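Local structure of dual specificity protein phosphatase 18 (2ESB) at residues T132-K135 with I140-P143. The protein removes phosphate from phosphotyrosine and, less readily, phosphothreonine in MAP kinase peptides, as a dual-specificity member of the protein tyrosine phosphatase family. Sequence-based numbering, arbitrary orientation.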
loop_
_atom_site.group_PDB
_atom_site.type_symbol
_atom_site.label_atom_id
_atom_site.label_comp_id
_atom_site.label_asym_id
_atom_site.label_seq_id
_atom_site.Cartn_x
_atom_site.Cartn_y
_atom_site.Cartn_z
ATOM N N THR A 132 10.103 2.112 7.162
ATOM C CA THR A 132 10.193 2.330 8.607
ATOM C C THR A 132 8.937 3.041 9.099
ATOM O O THR A 132 8.346 2.668 10.118
ATOM C CB THR A 132 11.417 3.196 8.968
ATOM O OG1 THR A 132 12.599 2.586 8.434
ATOM C CG2 THR A 132 11.558 3.330 10.493
ATOM N N TRP A 133 8.535 4.068 8.365
ATOM C CA TRP A 133 7.346 4.837 8.710
ATOM C C TRP A 133 6.085 3.971 8.655
ATOM O O TRP A 133 5.306 3.936 9.605
ATOM C CB TRP A 133 7.189 6.030 7.754
ATOM C CG TRP A 133 5.902 6.810 7.980
ATOM C CD1 TRP A 133 4.683 6.594 7.378
ATOM C CD2 TRP A 133 5.695 7.856 8.936
ATOM N NE1 TRP A 133 3.725 7.444 7.913
ATOM C CE2 TRP A 133 4.324 8.226 8.871
ATOM C CE3 TRP A 133 6.531 8.518 9.846
ATOM C CZ2 TRP A 133 3.779 9.224 9.684
ATOM C CZ3 TRP A 133 5.984 9.514 10.654
ATOM C CH2 TRP A 133 4.623 9.855 10.565
ATOM N N THR A 134 5.885 3.267 7.547
ATOM C CA THR A 134 4.681 2.449 7.406
ATOM C C THR A 134 4.616 1.349 8.456
ATOM O O THR A 134 3.557 1.103 9.053
ATOM C CB THR A 134 4.573 1.856 5.973
ATOM O OG1 THR A 134 4.566 2.930 5.018
ATOM C CG2 THR A 134 3.279 1.059 5.812
ATOM N N LYS A 135 5.749 0.696 8.691
ATOM C CA LYS A 135 5.837 -0.373 9.686
ATOM C C LYS A 135 5.489 0.182 11.079
ATOM O O LYS A 135 4.873 -0.508 11.902
ATOM C CB LYS A 135 7.256 -0.962 9.666
ATOM C CG LYS A 135 7.583 -1.917 10.797
ATOM C CD LYS A 135 7.271 -3.341 10.438
ATOM C CE LYS A 135 7.828 -4.275 11.496
ATOM N NZ LYS A 135 7.520 -5.685 11.182
ATOM N N ILE A 140 2.313 -5.105 11.256
ATOM C CA ILE A 140 2.270 -6.338 10.484
ATOM C C ILE A 140 2.555 -6.264 8.990
ATOM O O ILE A 140 2.536 -7.298 8.334
ATOM C CB ILE A 140 0.918 -7.059 10.649
ATOM C CG1 ILE A 140 -0.200 -6.194 10.067
ATOM C CG2 ILE A 140 0.660 -7.368 12.127
ATOM C CD1 ILE A 140 -1.564 -6.839 10.129
ATOM N N ILE A 141 2.816 -5.082 8.431
ATOM C CA ILE A 141 3.066 -5.036 6.988
ATOM C C ILE A 141 4.292 -5.853 6.596
ATOM O O ILE A 141 5.315 -5.846 7.291
ATOM C CB ILE A 141 3.236 -3.588 6.437
ATOM C CG1 ILE A 141 4.438 -2.904 7.088
ATOM C CG2 ILE A 141 1.959 -2.786 6.691
ATOM C CD1 ILE A 141 5.135 -1.939 6.169
ATOM N N ARG A 142 4.172 -6.571 5.485
ATOM C CA ARG A 142 5.261 -7.394 4.986
ATOM C C ARG A 142 5.054 -7.753 3.518
ATOM O O ARG A 142 4.526 -8.808 3.197
ATOM C CB ARG A 142 5.396 -8.672 5.825
ATOM C CG ARG A 142 6.449 -9.644 5.284
ATOM C CD ARG A 142 6.947 -10.635 6.324
ATOM N NE ARG A 142 7.872 -10.006 7.260
ATOM C CZ ARG A 142 9.129 -10.398 7.461
ATOM N NH1 ARG A 142 9.628 -11.430 6.791
ATOM N NH2 ARG A 142 9.890 -9.749 8.331
ATOM N N PRO A 143 5.468 -6.866 2.604
ATOM C CA PRO A 143 5.304 -7.150 1.175
ATOM C C PRO A 143 6.053 -8.445 0.815
ATOM O O PRO A 143 7.108 -8.729 1.392
ATOM C CB PRO A 143 5.954 -5.939 0.512
ATOM C CG PRO A 143 5.735 -4.829 1.517
ATOM C CD PRO A 143 6.056 -5.531 2.820
HETATM O O HOH W 1 5.839 -6.908 9.767
#
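I141 lays its CG1-CD1 arm against the last turns of helix 127-137, over T134 and the backbone N and CA of K135. Its end methyl does most of the touching. I141 CD1 meets T134 CG2 at 3.5 Å, and the two side chains cross at about a right angle. The same methyl, I141 CD1, lies 3.7 Å from the backbone N of K135. Behind it, I141 CG1 sits 3.9 Å from K135 CA. The arm thus spans from the T134 methyl to the helix backbone. The chi1 of I141, 61°, sets CG1 between the backbone N and the carbonyl carbon. I141 CG2 takes the other branch and only grazes T134 CG2, at 4.2 Å.

In T134, chi1 of -58° puts OG1 beside the backbone N and CG2 anti to it, with CG2 turned to I141. Its hydroxyl is hydrogen-bonded back to A130 O in the same helix. T134 also packs on C115, L116 and L119, and I141 on A112, all of helix 110-122. Residues 140-143 belong to the loop that links helix 127-137 to helix 145-159. This loop lies against the signature P-loop of the protein tyrosine phosphatase family, where R142 is backbone hydrogen-bonded to V108. The I141 side chain is about 8 Å from that of C104, the predicted phosphocysteine nucleophile. With an alanine here the CD1 methyl is gone, which would probably open a gap between T134 CG2 and the K135 backbone.

One water joins K135 to the backbone of I141. It accepts from K135 NZ at 2.5 Å, rather short for such a bond, and donates to I141 O at 2.7 Å. K135 NZ is also hydrogen-bonded to P139 O, so the lysine reaches the loop at two carbonyls, one directly and one through water. The R142 guanidinium makes a cation-pi contact with Y178.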